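Local atomic coordinates of glutathione s-transferase S2 (Nilaparvata lugens, PDB entry 5H5L), a protein that binds glutathione as a sigma-class transferase and probably conjugates it to electrophilic substrates, acting as a prostaglandin D synthase. Residues B[6-11]-B[50-55]. Sequence-based numbering, arbitrary orientation.
Sequences LTYFNF and QVPVLE. With GSH (glutathione), chain E.
Leu6 packs against both Leu54 and Pro52, its CB 4.0 Å from Leu54 CD1 and its CD1 beside Pro52 CB, on the sheet face covered by helices 15-25 and 64-75. The pair Leu6–Leu54 is non-hydrogen-bonded; the next, Thr7–Val53, carries both backbone bonds of this antiparallel ladder, Thr7 N to Val53 O at 2.9 Å and Val53 N to Thr7 O at 3.1 Å. On the other face, Thr7 CG2 reaches Val51 CG1, while its hydroxyl turns to Asn32 and a water. Tyr8, with CG anti to the backbone N (chi1 -173°), runs alongside Pro52, placing CD1 3.5 Å from Pro52 N. Its OH is hydrogen-bonded to Leu14 N and lies 3.2 Å from the glutathione sulphur SG2, which sits at the edge of the ring. Phe9 meets Val51 at about a right angle, CE2 3.6 Å from CG2; the same methyl also touches Tyr8 CD1, so Val51 CG2 packs against both rings at once.

The ladder ends at the cis peptide before Pro52, the hallmark of the thioredoxin-like glutathione site. There Val51 grips the cysteinyl backbone of glutathione twice, receiving GSH N2 at its O (2.6 Å) and donating its N to GSH O2. Gln50 NE2 adds a bond to the glycyl carboxylate O31 (3.0 Å); an alanine here would probably leave that carboxylate oxygen without this donor and the glycyl end freer to swing. Strand-like pairing thus fixes the cysteinyl part of the tripeptide, with Ser64 and Asp97 of the second subunit among its other partners, and sets its sulphur beside the Tyr8 hydroxyl, consistent with thiolate stabilisation as in related transferases.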
ATOM      1  N   LEU B   6     -10.191 -16.711   7.088  1.00 19.99           N
ATOM      2  CA  LEU B   6      -8.843 -16.216   6.832  1.00 14.02           C
ATOM      3  C   LEU B   6      -7.883 -17.362   6.581  1.00 22.20           C
ATOM      4  O   LEU B   6      -7.812 -18.294   7.382  1.00 21.70           O
ATOM      5  CB  LEU B   6      -8.352 -15.375   8.022  1.00 19.94           C
ATOM      6  CG  LEU B   6      -6.897 -14.914   8.014  1.00 21.13           C
ATOM      7  CD1 LEU B   6      -6.685 -13.859   6.904  1.00 19.25           C
ATOM      8  CD2 LEU B   6      -6.482 -14.321   9.404  1.00 21.73           C
ATOM      9  N   THR B   7      -7.134 -17.288   5.477  1.00 17.04           N
ATOM     10  CA  THR B   7      -6.051 -18.206   5.196  1.00 20.69           C
ATOM     11  C   THR B   7      -4.746 -17.453   5.278  1.00 27.93           C
ATOM     12  O   THR B   7      -4.539 -16.488   4.539  1.00 20.65           O
ATOM     13  CB  THR B   7      -6.195 -18.844   3.808  1.00 26.99           C
ATOM     14  OG1 THR B   7      -7.442 -19.529   3.731  1.00 28.74           O
ATOM     15  CG2 THR B   7      -5.057 -19.800   3.518  1.00 28.38           C
ATOM     16  N   TYR B   8      -3.851 -17.935   6.132  1.00 17.42           N
ATOM     17  CA  TYR B   8      -2.507 -17.419   6.236  1.00 26.96           C
ATOM     18  C   TYR B   8      -1.668 -18.554   6.814  1.00 27.80           C
ATOM     19  O   TYR B   8      -2.181 -19.626   7.121  1.00 31.04           O
ATOM     20  CB  TYR B   8      -2.459 -16.139   7.097  1.00 23.49           C
ATOM     21  CG  TYR B   8      -1.112 -15.475   7.088  1.00 28.04           C
ATOM     22  CD1 TYR B   8      -0.663 -14.803   5.964  1.00 23.62           C
ATOM     23  CD2 TYR B   8      -0.279 -15.519   8.198  1.00 26.66           C
ATOM     24  CE1 TYR B   8       0.578 -14.210   5.941  1.00 23.07           C
ATOM     25  CE2 TYR B   8       0.974 -14.921   8.175  1.00 23.10           C
ATOM     26  CZ  TYR B   8       1.388 -14.270   7.049  1.00 28.51           C
ATOM     27  OH  TYR B   8       2.624 -13.662   6.994  1.00 29.23           O
ATOM     28  N   PHE B   9      -0.371 -18.320   6.904  1.00 28.14           N
ATOM     29  CA  PHE B   9       0.533 -19.271   7.511  1.00 31.93           C
ATOM     30  C   PHE B   9       0.282 -19.378   9.016  1.00 36.37           C
ATOM     31  O   PHE B   9      -0.455 -18.587   9.625  1.00 27.49           O
ATOM     32  CB  PHE B   9       1.968 -18.858   7.247  1.00 32.26           C
ATOM     33  CG  PHE B   9       2.365 -18.910   5.803  1.00 37.24           C
ATOM     34  CD1 PHE B   9       2.437 -20.112   5.133  1.00 38.98           C
ATOM     35  CD2 PHE B   9       2.700 -17.754   5.124  1.00 40.75           C
ATOM     36  CE1 PHE B   9       2.831 -20.166   3.795  1.00 42.12           C
ATOM     37  CE2 PHE B   9       3.093 -17.797   3.787  1.00 44.56           C
ATOM     38  CZ  PHE B   9       3.153 -19.004   3.126  1.00 39.64           C
ATOM     39  N   ASN B  10       0.912 -20.388   9.622  1.00 42.88           N
ATOM     40  CA  ASN B  10       0.796 -20.618  11.064  1.00 42.13           C
ATOM     41  C   ASN B  10       1.849 -19.789  11.805  1.00 44.36           C
ATOM     42  O   ASN B  10       2.801 -20.301  12.390  1.00 41.15           O
ATOM     43  CB  ASN B  10       0.917 -22.109  11.380  1.00 44.58           C
ATOM     44  CG  ASN B  10       0.062 -22.536  12.581  1.00 51.69           C
ATOM     45  OD1 ASN B  10      -0.198 -21.754  13.504  1.00 49.84           O
ATOM     46  ND2 ASN B  10      -0.374 -23.792  12.567  1.00 61.32           N
ATOM     47  N   PHE B  11       1.686 -18.472  11.681  1.00 35.54           N
ATOM     48  CA  PHE B  11       2.289 -17.490  12.572  1.00 37.65           C
ATOM     49  C   PHE B  11       1.554 -16.163  12.390  1.00 38.11           C
ATOM     50  O   PHE B  11       0.557 -16.072  11.665  1.00 32.64           O
ATOM     51  CB  PHE B  11       3.798 -17.360  12.341  1.00 38.66           C
ATOM     52  CG  PHE B  11       4.205 -17.005  10.932  1.00 38.72           C
ATOM     53  CD1 PHE B  11       4.499 -15.695  10.591  1.00 36.97           C
ATOM     54  CD2 PHE B  11       4.374 -17.996   9.972  1.00 44.88           C
ATOM     55  CE1 PHE B  11       4.911 -15.363   9.301  1.00 41.40           C
ATOM     56  CE2 PHE B  11       4.790 -17.678   8.675  1.00 45.20           C
ATOM     57  CZ  PHE B  11       5.056 -16.361   8.339  1.00 44.21           C
ATOM     58  N   GLN B  50      -0.217 -15.312  -2.991  1.00 28.83           N
ATOM     59  CA  GLN B  50       0.254 -14.898  -1.681  1.00 28.62           C
ATOM     60  C   GLN B  50      -0.900 -14.975  -0.701  1.00 21.66           C
ATOM     61  O   GLN B  50      -2.070 -15.061  -1.075  1.00 21.77           O
ATOM     62  CB  GLN B  50       0.893 -13.475  -1.703  1.00 34.52           C
ATOM     63  CG  GLN B  50       2.210 -13.404  -2.534  1.00 34.33           C
ATOM     64  CD  GLN B  50       3.152 -12.275  -2.119  1.00 43.94           C
ATOM     65  OE1 GLN B  50       2.742 -11.124  -1.970  1.00 31.00           O
ATOM     66  NE2 GLN B  50       4.430 -12.605  -1.951  1.00 48.58           N
ATOM     67  N   VAL B  51      -0.535 -15.005   0.572  1.00 18.84           N
ATOM     68  CA  VAL B  51      -1.487 -14.862   1.666  1.00 23.10           C
ATOM     69  C   VAL B  51      -1.069 -13.624   2.447  1.00 22.89           C
ATOM     70  O   VAL B  51       0.087 -13.172   2.359  1.00 21.62           O
ATOM     71  CB  VAL B  51      -1.531 -16.125   2.563  1.00 27.26           C
ATOM     72  CG1 VAL B  51      -2.254 -17.262   1.860  1.00 22.40           C
ATOM     73  CG2 VAL B  51      -0.130 -16.543   2.979  1.00 22.87           C
ATOM     74  N   PRO B  52      -1.977 -13.055   3.240  1.00 19.27           N
ATOM     75  CA  PRO B  52      -3.336 -13.495   3.563  1.00 17.25           C
ATOM     76  C   PRO B  52      -4.387 -13.380   2.492  1.00 23.95           C
ATOM     77  O   PRO B  52      -4.309 -12.502   1.633  1.00 18.52           O
ATOM     78  CB  PRO B  52      -3.725 -12.558   4.710  1.00 17.88           C
ATOM     79  CG  PRO B  52      -2.935 -11.331   4.452  1.00 18.10           C
ATOM     80  CD  PRO B  52      -1.626 -11.822   3.961  1.00 19.34           C
ATOM     81  N   VAL B  53      -5.388 -14.247   2.619  1.00 15.22           N
ATOM     82  CA  VAL B  53      -6.649 -14.197   1.872  1.00 14.84           C
ATOM     83  C   VAL B  53      -7.775 -14.228   2.884  1.00 15.93           C
ATOM     84  O   VAL B  53      -7.815 -15.110   3.747  1.00 23.93           O
ATOM     85  CB  VAL B  53      -6.769 -15.372   0.876  1.00 19.11           C
ATOM     86  CG1 VAL B  53      -8.078 -15.362   0.179  1.00 21.29           C
ATOM     87  CG2 VAL B  53      -5.604 -15.340  -0.106  1.00 21.75           C
ATOM     88  N   LEU B  54      -8.697 -13.290   2.787  1.00 15.13           N
ATOM     89  CA  LEU B  54      -9.894 -13.321   3.605  1.00 16.81           C
ATOM     90  C   LEU B  54     -11.072 -13.603   2.684  1.00 27.08           C
ATOM     91  O   LEU B  54     -11.329 -12.838   1.743  1.00 18.13           O
ATOM     92  CB  LEU B  54     -10.122 -12.016   4.345  1.00 15.22           C
ATOM     93  CG  LEU B  54     -11.362 -12.002   5.258  1.00 15.22           C
ATOM     94  CD1 LEU B  54     -11.121 -12.871   6.478  1.00 21.89           C
ATOM     95  CD2 LEU B  54     -11.680 -10.603   5.668  1.00 17.41           C
ATOM     96  N   GLU B  55     -11.782 -14.693   2.957  1.00 20.38           N
ATOM     97  CA  GLU B  55     -13.020 -14.993   2.255  1.00 16.72           C
ATOM     98  C   GLU B  55     -14.182 -14.366   3.007  1.00 17.25           C
ATOM     99  O   GLU B  55     -14.450 -14.714   4.161  1.00 22.98           O
ATOM    100  CB  GLU B  55     -13.167 -16.504   2.095  1.00 23.51           C
ATOM    101  CG  GLU B  55     -14.260 -16.956   1.121  1.00 28.62           C
ATOM    102  CD  GLU B  55     -14.458 -18.483   1.159  1.00 31.83           C
ATOM    103  OE1 GLU B  55     -13.677 -19.200   0.517  1.00 31.14           O
ATOM    104  OE2 GLU B  55     -15.328 -18.947   1.916  1.00 33.65           O
TER
HETATM  105  N1  GSH E 301       0.935  -6.827  -0.160  1.00 21.87           N
HETATM  106  CA1 GSH E 301       0.558  -8.142   0.342  1.00 21.45           C
HETATM  107  C1  GSH E 301      -0.264  -7.966   1.630  1.00 17.77           C
HETATM  108  O11 GSH E 301      -0.060  -6.949   2.368  1.00 19.57           O
HETATM  109  O12 GSH E 301      -1.136  -8.821   1.971  1.00 15.85           O
HETATM  110  CB1 GSH E 301       1.838  -8.938   0.714  1.00 20.78           C
HETATM  111  CG1 GSH E 301       1.420 -10.375   0.988  1.00 23.51           C
HETATM  112  CD1 GSH E 301       2.697 -11.249   1.209  1.00 33.39           C
HETATM  113  OE1 GSH E 301       3.786 -10.806   1.064  1.00 27.73           O
HETATM  114  N2  GSH E 301       2.512 -12.649   1.602  1.00 34.88           N
HETATM  115  CA2 GSH E 301       3.693 -13.472   1.835  1.00 37.04           C
HETATM  116  C2  GSH E 301       3.571 -14.747   1.021  1.00 30.55           C
HETATM  117  O2  GSH E 301       2.505 -15.121   0.661  1.00 29.65           O
HETATM  118  CB2 GSH E 301       3.702 -13.843   3.301  1.00 35.62           C
HETATM  119  SG2 GSH E 301       3.748 -12.379   4.330  1.00 37.23           S
HETATM  120  N3  GSH E 301       4.775 -15.513   0.744  1.00 40.18           N
HETATM  121  CA3 GSH E 301       4.678 -16.767   0.002  1.00 42.21           C
HETATM  122  C3  GSH E 301       5.107 -16.560  -1.437  1.00 41.30           C
HETATM  123  O31 GSH E 301       5.421 -15.424  -1.861  1.00 42.63           O
HETATM  124  O32 GSH E 301       5.141 -17.557  -2.177  1.00 45.76           O
HETATM  125  O   HOH W   1      -9.521 -18.004   3.003  1.00 25.12           O